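Local coordinates for protein probable amino acid aminotransferase (Mycobacterium tuberculosis, PDB 6Q1S) that belongs to the class IV aminotransferases and holds 4'-deoxy-4'-aminopyridoxal-5'-phosphate and 2-oxoglutaric acid in its pocket, at residues Phe224-Ala229 with Asp284-Ser289; Lys230-Asp235 with Ala280-Ala285; Arg71-Val76 with Ala107-Ser112; Met159-His164 with Val173-Thr178; Gln79-Ser84 with Val111-Ala116. All coordinates share one frame; numbering follows the deposited sequence.

Contact 1 of 5, residues Phe224-Ala229 with Asp284-Ser289; sequences FEVARA and DAAIVS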
# COMPACT_ATOMS: atom_id res chain seq x y z
N PHE B 224 -23.66 8.79 13.66
CA PHE B 224 -23.79 10.01 14.46
C PHE B 224 -25.06 10.77 14.11
O PHE B 224 -25.66 11.41 14.98
CB PHE B 224 -22.57 10.90 14.28
CG PHE B 224 -21.44 10.58 15.22
CD1 PHE B 224 -21.38 9.36 15.87
CD2 PHE B 224 -20.44 11.51 15.47
CE1 PHE B 224 -20.34 9.06 16.73
CE2 PHE B 224 -19.40 11.22 16.33
CZ PHE B 224 -19.35 9.99 16.97
N GLU B 225 -25.49 10.72 12.85
CA GLU B 225 -26.69 11.45 12.46
C GLU B 225 -27.94 10.82 13.08
O GLU B 225 -28.80 11.53 13.63
CB GLU B 225 -26.82 11.49 10.94
CG GLU B 225 -25.70 12.24 10.24
CD GLU B 225 -25.94 12.35 8.75
OE1 GLU B 225 -25.07 12.92 8.04
OE2 GLU B 225 -26.99 11.86 8.27
N VAL B 226 -28.07 9.50 12.99
CA VAL B 226 -29.28 8.86 13.51
C VAL B 226 -29.28 8.88 15.03
O VAL B 226 -30.33 9.05 15.66
CB VAL B 226 -29.40 7.42 12.97
CG1 VAL B 226 -30.03 7.43 11.58
CG2 VAL B 226 -28.07 6.69 13.00
N ALA B 227 -28.11 8.73 15.65
CA ALA B 227 -28.03 8.71 17.10
C ALA B 227 -28.31 10.09 17.69
O ALA B 227 -28.99 10.21 18.72
CB ALA B 227 -26.67 8.20 17.56
N ARG B 228 -27.80 11.14 17.05
CA ARG B 228 -28.05 12.50 17.52
C ARG B 228 -29.53 12.86 17.41
O ARG B 228 -30.07 13.55 18.28
CB ARG B 228 -27.19 13.48 16.73
CG ARG B 228 -25.78 13.60 17.27
CD ARG B 228 -24.92 14.52 16.43
NE ARG B 228 -23.55 14.56 16.93
CZ ARG B 228 -22.47 14.66 16.16
NH1 ARG B 228 -22.60 14.75 14.84
NH2 ARG B 228 -21.26 14.68 16.71
N ALA B 229 -30.20 12.39 16.35
CA ALA B 229 -31.62 12.66 16.18
C ALA B 229 -32.49 11.88 17.15
O ALA B 229 -33.67 12.19 17.28
CB ALA B 229 -32.04 12.35 14.74
N ASP B 284 -28.01 -0.26 11.94
CA ASP B 284 -28.97 -0.70 10.93
C ASP B 284 -29.70 0.49 10.33
O ASP B 284 -29.88 0.59 9.11
CB ASP B 284 -29.95 -1.71 11.52
CG ASP B 284 -29.32 -3.07 11.73
OD1 ASP B 284 -28.28 -3.35 11.10
OD2 ASP B 284 -29.86 -3.87 12.53
N ALA B 285 -30.17 1.41 11.18
CA ALA B 285 -30.84 2.61 10.68
C ALA B 285 -29.86 3.57 10.01
O ALA B 285 -30.29 4.39 9.20
CB ALA B 285 -31.58 3.31 11.82
N ALA B 286 -28.57 3.49 10.34
CA ALA B 286 -27.60 4.40 9.75
C ALA B 286 -27.44 4.14 8.26
O ALA B 286 -27.47 5.07 7.44
CB ALA B 286 -26.26 4.27 10.47
N ILE B 287 -27.26 2.87 7.87
CA ILE B 287 -27.04 2.52 6.47
C ILE B 287 -28.26 2.73 5.61
O ILE B 287 -28.16 2.68 4.38
CB ILE B 287 -26.56 1.06 6.38
CG1 ILE B 287 -27.62 0.14 6.99
CG2 ILE B 287 -25.22 0.88 7.07
CD1 ILE B 287 -27.42 -1.32 6.67
N VAL B 288 -29.42 2.95 6.22
CA VAL B 288 -30.66 3.27 5.51
C VAL B 288 -31.11 4.69 5.78
O VAL B 288 -32.15 5.12 5.27
CB VAL B 288 -31.77 2.25 5.88
CG1 VAL B 288 -33.02 2.40 5.01
CG2 VAL B 288 -31.22 0.83 5.74
N SER B 289 -30.31 5.47 6.53
CA SER B 289 -30.67 6.86 6.80
C SER B 289 -30.73 7.68 5.52
O SER B 289 -31.42 8.70 5.47
CB SER B 289 -29.66 7.47 7.77
OG SER B 289 -28.37 7.53 7.19
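Val226 carries this contact, meeting Ala285, Ala286 and Ser289 on helix 275-286 and the turn that follows. Two residues before it in helix segment 224-229, Phe224 points away from 284-289 and packs on Cys234 of strand 233-236 and edge-to-face on the ring of Tyr236.

At Val226 the two backbones come closest, its CA lying 6.1 Å from the CA of Ala286. The two valine branches have different partners. CG1 is turned anti to the carbonyl carbon (chi1 -83°) and rests on CB of Ser289 at 3.8 Å, with the Ala285 O 3.9 Å from the same CG1. CG2 takes the crowded position between backbone N and carbonyl carbon, and this sets it 3.9 Å from the Ala286 CB. In this fold-type IV aminotransferase the contact joins helix 218-229 to helix 275-286 by apolar packing, with no hydrogen bond between the segments.

The receiving side is shaped by a type I turn from Ala286 to Ser289. Ala286 O takes two bonds there, one from Ser289 N and one of 2.6 Å from Ser289 OG, which arrives in the carbonyl plane on a lone pair with a C=O...OG angle of 141°. That grip fixes the rotation of the serine while its CB faces Val226. Further along, Ala227 packs on Tyr232 and Cys234, and Arg228 gives an NH2 hydrogen bond to the Cys234 O.

Contact 2 of 5, residues Lys230-Asp235 with Ala280-Ala285; sequences KGYDCD and AELVDA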
# COMPACT_ATOMS: atom_id res chain seq x y z
N LYS B 230 -31.93 10.88 17.84
CA LYS B 230 -32.67 10.10 18.81
C LYS B 230 -32.33 10.45 20.25
O LYS B 230 -32.90 9.85 21.17
CB LYS B 230 -32.43 8.61 18.58
CG LYS B 230 -33.13 8.05 17.35
CD LYS B 230 -32.69 6.61 17.08
CE LYS B 230 -32.64 5.79 18.36
NZ LYS B 230 -33.99 5.52 18.92
N GLY B 231 -31.44 11.42 20.48
CA GLY B 231 -31.09 11.84 21.82
C GLY B 231 -29.69 11.49 22.26
O GLY B 231 -29.29 11.92 23.35
N TYR B 232 -28.93 10.74 21.47
CA TYR B 232 -27.57 10.38 21.86
C TYR B 232 -26.63 11.54 21.59
O TYR B 232 -26.69 12.19 20.54
CB TYR B 232 -27.10 9.14 21.09
CG TYR B 232 -27.87 7.88 21.39
CD1 TYR B 232 -29.05 7.58 20.71
CD2 TYR B 232 -27.43 6.99 22.36
CE1 TYR B 232 -29.75 6.43 20.99
CE2 TYR B 232 -28.13 5.83 22.64
CZ TYR B 232 -29.29 5.56 21.96
OH TYR B 232 -29.99 4.40 22.24
N ASP B 233 -25.73 11.79 22.54
CA ASP B 233 -24.69 12.79 22.37
C ASP B 233 -23.44 12.12 21.79
O ASP B 233 -22.99 11.09 22.31
CB ASP B 233 -24.36 13.47 23.70
CG ASP B 233 -25.54 14.21 24.28
OD1 ASP B 233 -25.85 13.99 25.48
OD2 ASP B 233 -26.19 14.99 23.55
N CYS B 234 -22.91 12.70 20.72
CA CYS B 234 -21.74 12.17 20.05
C CYS B 234 -20.70 13.28 19.90
O CYS B 234 -21.05 14.45 19.75
CB CYS B 234 -22.10 11.58 18.68
SG CYS B 234 -23.57 10.52 18.73
N ASP B 235 -19.43 12.89 19.94
CA ASP B 235 -18.35 13.87 19.88
C ASP B 235 -17.07 13.18 19.45
O ASP B 235 -16.96 11.95 19.49
CB ASP B 235 -18.17 14.57 21.23
CG ASP B 235 -17.33 15.83 21.13
OD1 ASP B 235 -16.12 15.76 21.44
OD2 ASP B 235 -17.87 16.87 20.72
N ALA B 280 -26.46 -2.22 17.45
CA ALA B 280 -26.58 -2.84 16.13
C ALA B 280 -27.78 -2.28 15.38
O ALA B 280 -27.71 -2.05 14.17
CB ALA B 280 -26.70 -4.36 16.27
N GLU B 281 -28.89 -2.04 16.09
CA GLU B 281 -30.04 -1.40 15.47
C GLU B 281 -29.72 0.03 15.06
O GLU B 281 -30.23 0.50 14.03
CB GLU B 281 -31.23 -1.43 16.43
CG GLU B 281 -31.61 -2.83 16.88
CD GLU B 281 -32.68 -2.82 17.95
OE1 GLU B 281 -33.88 -2.79 17.60
OE2 GLU B 281 -32.33 -2.84 19.15
N LEU B 282 -28.89 0.73 15.83
CA LEU B 282 -28.50 2.09 15.46
C LEU B 282 -27.69 2.09 14.17
O LEU B 282 -27.82 3.00 13.35
CB LEU B 282 -27.71 2.74 16.59
CG LEU B 282 -28.46 3.06 17.88
CD1 LEU B 282 -27.61 3.94 18.79
CD2 LEU B 282 -29.78 3.73 17.57
N VAL B 283 -26.83 1.08 13.99
CA VAL B 283 -26.07 0.98 12.75
C VAL B 283 -26.98 0.53 11.62
O VAL B 283 -26.77 0.89 10.46
CB VAL B 283 -24.86 0.05 12.93
CG1 VAL B 283 -24.01 0.02 11.67
CG2 VAL B 283 -24.03 0.48 14.13
N ASP B 284 -28.01 -0.26 11.94
CA ASP B 284 -28.97 -0.70 10.93
C ASP B 284 -29.70 0.49 10.33
O ASP B 284 -29.88 0.59 9.11
CB ASP B 284 -29.95 -1.71 11.52
CG ASP B 284 -29.32 -3.07 11.73
OD1 ASP B 284 -28.28 -3.35 11.10
OD2 ASP B 284 -29.86 -3.87 12.53
N ALA B 285 -30.17 1.41 11.18
CA ALA B 285 -30.84 2.61 10.68
C ALA B 285 -29.86 3.57 10.01
O ALA B 285 -30.29 4.39 9.20
CB ALA B 285 -31.58 3.31 11.82
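Leu282 reaches from helix 275-286 to Tyr232 and Lys230, the neighbours of Gly231 in the Schellman motif that closes helix 218-229. Gly231 lies between them with positive phi, which turns the chain out of the helix toward strand 233-236; the bond from Tyr232 N back to the Ala227 O belongs to this ending.

Leu282 has by far the larger share of buried surface here, and its two methyls divide the work. CD1 sits over one face of the Tyr232 ring, 4.1 Å from the ring centroid and 20° off the normal, a CH-pi contact displaced toward the phenol end: the CZ of Tyr232 is 3.9 Å from the Leu282 CD1. The two side chains come from opposite directions, the leucine from its helix and the tyrosine from the turn. Leu223 and Ala227 of helix 218-229 pack on Leu282 and Tyr232 respectively, so the leucine is shared between that helix and the turn that follows it.

CD2 serves Lys230. The lysine runs straight at first, then folds at chi3 (44°) and chi4 (69°), and this bend brings its outer methylenes across the leucine. CE also stands at the edge of the Tyr232 ring, in its plane. Of the lysine chain, CE comes nearest to Leu282, 3.6 Å from the CD2, with CD at 4.1 Å from that same methyl.

Contact 3 of 5, residues Arg71-Val76 with Ala107-Ser112; sequences RRAVEV and AYVMVS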
# COMPACT_ATOMS: atom_id res chain seq x y z
N ARG B 71 -22.72 6.70 -10.67
CA ARG B 71 -24.04 6.33 -10.17
C ARG B 71 -24.76 5.37 -11.11
O ARG B 71 -25.57 4.56 -10.66
CB ARG B 71 -24.90 7.57 -9.93
CG ARG B 71 -24.51 8.37 -8.69
CD ARG B 71 -25.55 9.43 -8.37
NE ARG B 71 -25.26 10.73 -8.98
CZ ARG B 71 -24.70 11.75 -8.34
NH1 ARG B 71 -24.37 11.62 -7.06
NH2 ARG B 71 -24.48 12.89 -8.97
N ARG B 72 -24.50 5.47 -12.42
CA ARG B 72 -25.13 4.53 -13.34
C ARG B 72 -24.51 3.14 -13.23
O ARG B 72 -25.23 2.14 -13.26
CB ARG B 72 -25.02 5.05 -14.78
CG ARG B 72 -25.74 4.17 -15.80
CD ARG B 72 -25.61 4.75 -17.19
NE ARG B 72 -24.21 4.83 -17.61
CZ ARG B 72 -23.79 5.55 -18.64
NH1 ARG B 72 -24.66 6.26 -19.36
NH2 ARG B 72 -22.50 5.58 -18.95
N ALA B 73 -23.18 3.06 -13.12
CA ALA B 73 -22.53 1.77 -12.99
C ALA B 73 -22.96 1.05 -11.72
O ALA B 73 -23.15 -0.17 -11.72
CB ALA B 73 -21.01 1.94 -13.03
N VAL B 74 -23.11 1.79 -10.62
CA VAL B 74 -23.57 1.17 -9.38
C VAL B 74 -25.03 0.75 -9.50
O VAL B 74 -25.43 -0.31 -9.00
CB VAL B 74 -23.32 2.09 -8.17
CG1 VAL B 74 -21.85 2.47 -8.10
CG2 VAL B 74 -24.19 3.32 -8.20
N GLU B 75 -25.85 1.58 -10.15
CA GLU B 75 -27.27 1.25 -10.29
C GLU B 75 -27.46 0.03 -11.18
O GLU B 75 -28.31 -0.82 -10.90
CB GLU B 75 -28.03 2.45 -10.84
CG GLU B 75 -29.50 2.18 -11.11
CD GLU B 75 -30.34 2.20 -9.86
OE1 GLU B 75 -29.82 2.62 -8.80
OE2 GLU B 75 -31.52 1.81 -9.93
N VAL B 76 -26.68 -0.06 -12.26
CA VAL B 76 -26.76 -1.23 -13.13
C VAL B 76 -26.31 -2.48 -12.39
O VAL B 76 -26.96 -3.53 -12.44
CB VAL B 76 -25.94 -0.99 -14.41
CG1 VAL B 76 -25.68 -2.31 -15.13
CG2 VAL B 76 -26.64 -0.01 -15.33
N ALA B 107 -11.39 2.35 -14.18
CA ALA B 107 -12.54 2.55 -13.30
C ALA B 107 -13.59 1.50 -13.61
O ALA B 107 -14.01 1.36 -14.76
CB ALA B 107 -13.12 3.96 -13.49
N TYR B 108 -14.02 0.76 -12.58
CA TYR B 108 -15.09 -0.21 -12.76
C TYR B 108 -15.77 -0.47 -11.42
O TYR B 108 -15.28 -0.07 -10.36
CB TYR B 108 -14.59 -1.51 -13.39
CG TYR B 108 -13.56 -2.27 -12.58
CD1 TYR B 108 -12.20 -2.01 -12.72
CD2 TYR B 108 -13.95 -3.27 -11.70
CE1 TYR B 108 -11.27 -2.71 -11.98
CE2 TYR B 108 -13.02 -3.98 -10.97
CZ TYR B 108 -11.68 -3.69 -11.11
OH TYR B 108 -10.75 -4.40 -10.38
N VAL B 109 -16.90 -1.16 -11.50
CA VAL B 109 -17.72 -1.50 -10.34
C VAL B 109 -17.83 -3.02 -10.26
O VAL B 109 -18.02 -3.69 -11.28
CB VAL B 109 -19.12 -0.85 -10.44
CG1 VAL B 109 -20.09 -1.49 -9.46
CG2 VAL B 109 -19.02 0.64 -10.20
N MET B 110 -17.69 -3.55 -9.05
CA MET B 110 -17.65 -5.00 -8.84
C MET B 110 -18.52 -5.39 -7.65
O MET B 110 -18.42 -4.78 -6.58
CB MET B 110 -16.21 -5.47 -8.62
CG MET B 110 -16.09 -6.94 -8.29
SD MET B 110 -14.39 -7.51 -8.41
CE MET B 110 -13.55 -6.20 -7.52
N VAL B 111 -19.36 -6.40 -7.84
CA VAL B 111 -20.18 -6.97 -6.78
C VAL B 111 -19.73 -8.40 -6.53
O VAL B 111 -19.51 -9.16 -7.48
CB VAL B 111 -21.68 -6.91 -7.12
CG1 VAL B 111 -22.51 -7.14 -5.87
CG2 VAL B 111 -22.03 -5.58 -7.77
N SER B 112 -19.61 -8.77 -5.27
CA SER B 112 -19.14 -10.09 -4.86
C SER B 112 -19.94 -10.54 -3.65
O SER B 112 -20.58 -9.72 -2.99
CB SER B 112 -17.64 -10.06 -4.54
OG SER B 112 -16.88 -9.79 -5.71
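Ala73 and Val109 mark the closest approach of the two backbones, their CA atoms 6.4 Å apart where helix segment 71-76 passes over strand segment 107-112. The strand is extended throughout, so successive side chains alternate between its two sides: Val109 points at the helix, while Tyr108 turns away. On the helix, Ala73 faces the strand; Val74 sets off at an angle to it, yet its CG1 still meets Val109. No hydrogen bond joins the segments.

From the strand, Val109 makes all the contacts with 71-76. Its CG2 meets the Ala73 CB at 3.7 Å and the Val74 CG1 at 4.0 Å, the two valine side chains crossing at about a right angle. The other branch, CG1, lies 4.0 Å from the Ala73 O, against the helix backbone. The chi1 of 164° explains the split: it places CG1 anti to the Val109 N and swings CG2 anti to the carbonyl carbon.

This is helix-on-sheet packing within the antiparallel sheet domain of a class IV aminotransferase. Helix 67-84 covers one side of strand 106-113, itself flanked by strands 3-6 and 89-96, and all three touching residues are buried. Trp70 and Ala77, a turn before and a turn after Ala73, also pack on Val109, while Leu93 of strand 89-96 touches both valines and Val5 of strand 3-6 touches Ala73. On the strand's other side some residues reach the second subunit: the Tyr108 OH is hydrogen-bonded to the Ala21 O of the second subunit, and Met110 packs on Val27 of that subunit.

Contact 4 of 5, residues Met159-His164 with Val173-Thr178; sequences MAVLRH and VIFVST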
# COMPACT_ATOMS: atom_id res chain seq x y z
N MET B 159 -3.88 -5.93 5.58
CA MET B 159 -4.20 -7.35 5.61
C MET B 159 -3.17 -8.14 6.42
O MET B 159 -3.51 -9.10 7.11
CB MET B 159 -4.29 -7.89 4.18
CG MET B 159 -5.32 -7.16 3.32
SD MET B 159 -6.96 -7.13 4.07
CE MET B 159 -7.24 -8.88 4.34
N ALA B 160 -1.90 -7.73 6.34
CA ALA B 160 -0.86 -8.41 7.11
C ALA B 160 -1.06 -8.21 8.61
O ALA B 160 -0.81 -9.12 9.40
CB ALA B 160 0.52 -7.90 6.69
N VAL B 161 -1.52 -7.02 9.01
CA VAL B 161 -1.79 -6.76 10.42
C VAL B 161 -2.91 -7.68 10.92
O VAL B 161 -2.85 -8.19 12.05
CB VAL B 161 -2.14 -5.27 10.63
CG1 VAL B 161 -2.83 -5.06 11.97
CG2 VAL B 161 -0.88 -4.42 10.55
N LEU B 162 -3.92 -7.91 10.09
CA LEU B 162 -5.01 -8.80 10.48
C LEU B 162 -4.52 -10.25 10.57
O LEU B 162 -4.95 -10.99 11.45
CB LEU B 162 -6.17 -8.68 9.49
CG LEU B 162 -7.00 -7.41 9.60
CD1 LEU B 162 -7.90 -7.26 8.38
CD2 LEU B 162 -7.83 -7.42 10.88
N ARG B 163 -3.64 -10.66 9.65
CA ARG B 163 -3.08 -12.01 9.72
C ARG B 163 -2.19 -12.17 10.94
O ARG B 163 -2.14 -13.25 11.54
CB ARG B 163 -2.30 -12.33 8.45
CG ARG B 163 -3.18 -12.59 7.23
CD ARG B 163 -2.36 -13.17 6.09
NE ARG B 163 -1.19 -12.36 5.79
CZ ARG B 163 -1.17 -11.35 4.92
NH1 ARG B 163 -2.28 -11.03 4.26
NH2 ARG B 163 -0.06 -10.67 4.71
N HIS B 164 -1.47 -11.11 11.33
CA HIS B 164 -0.65 -11.16 12.53
C HIS B 164 -1.49 -11.41 13.77
O HIS B 164 -1.12 -12.21 14.63
CB HIS B 164 0.15 -9.86 12.66
CG HIS B 164 0.84 -9.69 13.98
ND1 HIS B 164 0.28 -9.00 15.03
CD2 HIS B 164 2.05 -10.13 14.41
CE1 HIS B 164 1.11 -9.01 16.06
NE2 HIS B 164 2.19 -9.69 15.71
N VAL B 173 -8.04 -5.88 14.96
CA VAL B 173 -6.98 -5.08 15.55
C VAL B 173 -7.52 -3.68 15.79
O VAL B 173 -8.33 -3.17 15.02
CB VAL B 173 -5.73 -5.03 14.63
CG1 VAL B 173 -4.74 -3.96 15.09
CG2 VAL B 173 -5.05 -6.38 14.59
N ILE B 174 -7.08 -3.07 16.89
CA ILE B 174 -7.29 -1.65 17.14
C ILE B 174 -5.92 -0.99 17.14
O ILE B 174 -5.08 -1.29 17.99
CB ILE B 174 -8.03 -1.41 18.47
CG1 ILE B 174 -9.47 -1.93 18.38
CG2 ILE B 174 -8.02 0.08 18.81
CD1 ILE B 174 -10.27 -1.72 19.63
N PHE B 175 -5.69 -0.11 16.16
CA PHE B 175 -4.41 0.57 16.05
C PHE B 175 -4.30 1.65 17.12
O PHE B 175 -5.22 2.44 17.32
CB PHE B 175 -4.26 1.20 14.66
CG PHE B 175 -3.71 0.26 13.63
CD1 PHE B 175 -2.56 -0.47 13.89
CD2 PHE B 175 -4.33 0.11 12.41
CE1 PHE B 175 -2.04 -1.33 12.94
CE2 PHE B 175 -3.82 -0.75 11.46
CZ PHE B 175 -2.67 -1.47 11.72
N VAL B 176 -3.16 1.68 17.80
CA VAL B 176 -2.86 2.72 18.78
C VAL B 176 -1.63 3.47 18.31
O VAL B 176 -0.65 2.85 17.86
CB VAL B 176 -2.66 2.13 20.19
CG1 VAL B 176 -2.61 3.24 21.22
CG2 VAL B 176 -3.76 1.13 20.53
N SER B 177 -1.68 4.79 18.42
CA SER B 177 -0.58 5.64 17.99
C SER B 177 0.58 5.58 18.98
O SER B 177 0.44 5.13 20.12
CB SER B 177 -1.06 7.07 17.83
OG SER B 177 -1.49 7.61 19.07
N THR B 178 1.75 6.04 18.52
CA THR B 178 2.91 6.11 19.40
C THR B 178 2.66 7.05 20.57
O THR B 178 3.23 6.88 21.65
CB THR B 178 4.15 6.57 18.62
OG1 THR B 178 4.22 5.85 17.38
CG2 THR B 178 5.42 6.30 19.41
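A beta-alpha-beta crossover links the parallel neighbours 126-132 and 172-176, and its helix 156-166 lies against the second strand through Val161, which meets Val173 and Phe175. The short helix and strand axes approach to 9.6 Å at 116°, so the helix runs steeply across the strand.

Val161 makes most of the contact. Its chi1 of 163° sets CG1 anti to the backbone N and CG2 anti to the carbonyl carbon, and both branches come to the end of the phenyl ring: the Phe175 CZ is 3.6 Å from CG1 and 3.6 Å from CG2 of Val161. The ring reaches over from the opposite direction, and CG1 approaches it obliquely. The same CG1 leans on Val173, whose CG2 is 3.7 Å from the Val161 CG1; these two valines cross at about a right angle.

In the mixed sheet of the fold, Val173 also supports Phe175 along its own strand, with its CG1 4.3 Å above one ring face, offset toward the rim. Leu162 adds a looser touch, its CD2 4.4 Å from the Val173 N, and its side chain comes to about 4 Å from 2-oxoglutaric acid, while Met159 one turn earlier lines that ligand's pocket. The helix also meets the second subunit: Trp145 of that subunit packs on Ala160 and Val161, and its Asp61 forms a salt bridge with the Arg163 NE.

Contact 5 of 5, residues Gln79-Ser84 with Val111-Ala116; sequences QRWVAS and VSPVPA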
# COMPACT_ATOMS: atom_id res chain seq x y z
N GLN B 79 -29.00 -3.49 -9.62
CA GLN B 79 -30.19 -4.17 -10.13
C GLN B 79 -29.86 -5.56 -10.66
O GLN B 79 -30.73 -6.44 -10.67
CB GLN B 79 -30.84 -3.34 -11.24
CG GLN B 79 -31.42 -2.02 -10.78
CD GLN B 79 -31.88 -1.17 -11.95
OE1 GLN B 79 -32.14 -1.68 -13.04
NE2 GLN B 79 -31.96 0.14 -11.72
N ARG B 80 -28.62 -5.77 -11.11
CA ARG B 80 -28.22 -7.09 -11.57
C ARG B 80 -28.04 -8.05 -10.40
O ARG B 80 -28.38 -9.24 -10.50
CB ARG B 80 -26.94 -7.00 -12.39
CG ARG B 80 -26.51 -8.31 -13.01
CD ARG B 80 -26.69 -8.28 -14.52
NE ARG B 80 -26.12 -9.47 -15.14
CZ ARG B 80 -25.80 -9.56 -16.43
NH1 ARG B 80 -25.28 -10.68 -16.91
NH2 ARG B 80 -26.01 -8.53 -17.24
N TRP B 81 -27.51 -7.56 -9.28
CA TRP B 81 -27.33 -8.41 -8.11
C TRP B 81 -28.66 -8.72 -7.43
O TRP B 81 -28.91 -9.86 -7.04
CB TRP B 81 -26.36 -7.76 -7.13
CG TRP B 81 -26.14 -8.56 -5.88
CD1 TRP B 81 -26.84 -8.45 -4.71
CD2 TRP B 81 -25.16 -9.58 -5.68
NE1 TRP B 81 -26.35 -9.35 -3.79
CE2 TRP B 81 -25.32 -10.05 -4.36
CE3 TRP B 81 -24.16 -10.14 -6.48
CZ2 TRP B 81 -24.52 -11.06 -3.83
CZ3 TRP B 81 -23.37 -11.14 -5.95
CH2 TRP B 81 -23.56 -11.59 -4.63
N VAL B 82 -29.51 -7.70 -7.28
CA VAL B 82 -30.79 -7.91 -6.61
C VAL B 82 -31.66 -8.87 -7.41
O VAL B 82 -32.41 -9.68 -6.85
CB VAL B 82 -31.49 -6.56 -6.38
CG1 VAL B 82 -32.87 -6.76 -5.76
CG2 VAL B 82 -30.63 -5.66 -5.51
N ALA B 83 -31.57 -8.80 -8.74
CA ALA B 83 -32.31 -9.74 -9.58
C ALA B 83 -31.75 -11.15 -9.45
O ALA B 83 -32.51 -12.13 -9.55
CB ALA B 83 -32.27 -9.29 -11.04
N SER B 84 -30.45 -11.28 -9.21
CA SER B 84 -29.82 -12.60 -9.14
C SER B 84 -30.04 -13.28 -7.79
O SER B 84 -30.17 -14.50 -7.74
CB SER B 84 -28.33 -12.48 -9.43
OG SER B 84 -27.68 -11.68 -8.46
N VAL B 111 -19.36 -6.40 -7.84
CA VAL B 111 -20.18 -6.97 -6.78
C VAL B 111 -19.73 -8.40 -6.53
O VAL B 111 -19.51 -9.16 -7.48
CB VAL B 111 -21.68 -6.91 -7.12
CG1 VAL B 111 -22.51 -7.14 -5.87
CG2 VAL B 111 -22.03 -5.58 -7.77
N SER B 112 -19.61 -8.77 -5.27
CA SER B 112 -19.14 -10.09 -4.86
C SER B 112 -19.94 -10.54 -3.65
O SER B 112 -20.58 -9.72 -2.99
CB SER B 112 -17.64 -10.06 -4.54
OG SER B 112 -16.88 -9.79 -5.71
N PRO B 113 -19.92 -11.83 -3.34
CA PRO B 113 -20.63 -12.31 -2.14
C PRO B 113 -20.01 -11.79 -0.86
O PRO B 113 -18.79 -11.61 -0.75
CB PRO B 113 -20.51 -13.83 -2.23
CG PRO B 113 -20.23 -14.11 -3.67
CD PRO B 113 -19.42 -12.95 -4.16
N VAL B 114 -20.87 -11.55 0.13
CA VAL B 114 -20.41 -11.13 1.46
C VAL B 114 -19.78 -12.32 2.17
O VAL B 114 -20.42 -13.39 2.26
CB VAL B 114 -21.57 -10.55 2.26
CG1 VAL B 114 -21.13 -10.22 3.68
CG2 VAL B 114 -22.12 -9.30 1.58
N PRO B 115 -18.56 -12.20 2.70
CA PRO B 115 -17.91 -13.35 3.33
C PRO B 115 -18.65 -13.82 4.57
O PRO B 115 -19.37 -13.06 5.22
CB PRO B 115 -16.51 -12.82 3.68
CG PRO B 115 -16.32 -11.61 2.81
CD PRO B 115 -17.69 -11.02 2.65
N ALA B 116 -18.45 -15.10 4.90
CA ALA B 116 -19.11 -15.69 6.06
C ALA B 116 -18.62 -15.10 7.37
O ALA B 116 -19.35 -15.16 8.37
CB ALA B 116 -18.90 -17.21 6.07
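Trp81 lays its indole against Val111 and reaches on to the backbone of Ser112 and Pro113. Extended at chi1 (178°), which puts CG opposite the backbone N, the side chain leaves the helix straight for the strand; a second torsion near a right angle then stands the ring across that direction. The methyl CG1 of Val111 lies obliquely to the indole, 3.5 Å from the CE3 of Trp81 and 3.6 Å from its CD2.

Here the last turn of helix 67-84 meets strand 106-113 in the five-stranded antiparallel sheet, their short axes 31° apart in direction. At the far corner of the ring, Trp81 CH2 is 3.9 Å from the Pro113 N and 4.3 Å from the Pro113 CG.

The indole's polar end is used as well: NE1 is hydrogen-bonded to the Asp87 O, which fixes which way round the ring lies. Met3 and Val38 pack on Trp81 too. Near the helix end Ser84 OG bonds back to the Trp81 O at 2.6 Å, the hydroxyl tilted 26° from the carbonyl plane.

In the fold
Along the chain, contacts 3 and 5 come first, then contact 4, then contacts 1 and 2. Contacts 3 and 5, centres about 12 Å apart, share Val111 and Ser112 and hold helix 67-84 on strand 106-113 of the antiparallel sheet at two places. Contacts 1 and 2, centres about 6 Å apart, share Asp284 and Ala285 and pin helix 275-286 to helix 218-229 and the turn after it. Contact 4 stands about 28 Å from contact 1 and 30 Å from contact 3 between centres. Contacts 1, 2 and 4 belong with the mixed sheet and its helices, consistent with the two-lobed build of class IV aminotransferases. Contacts 3, 4 and 5 all have residues that touch the second subunit.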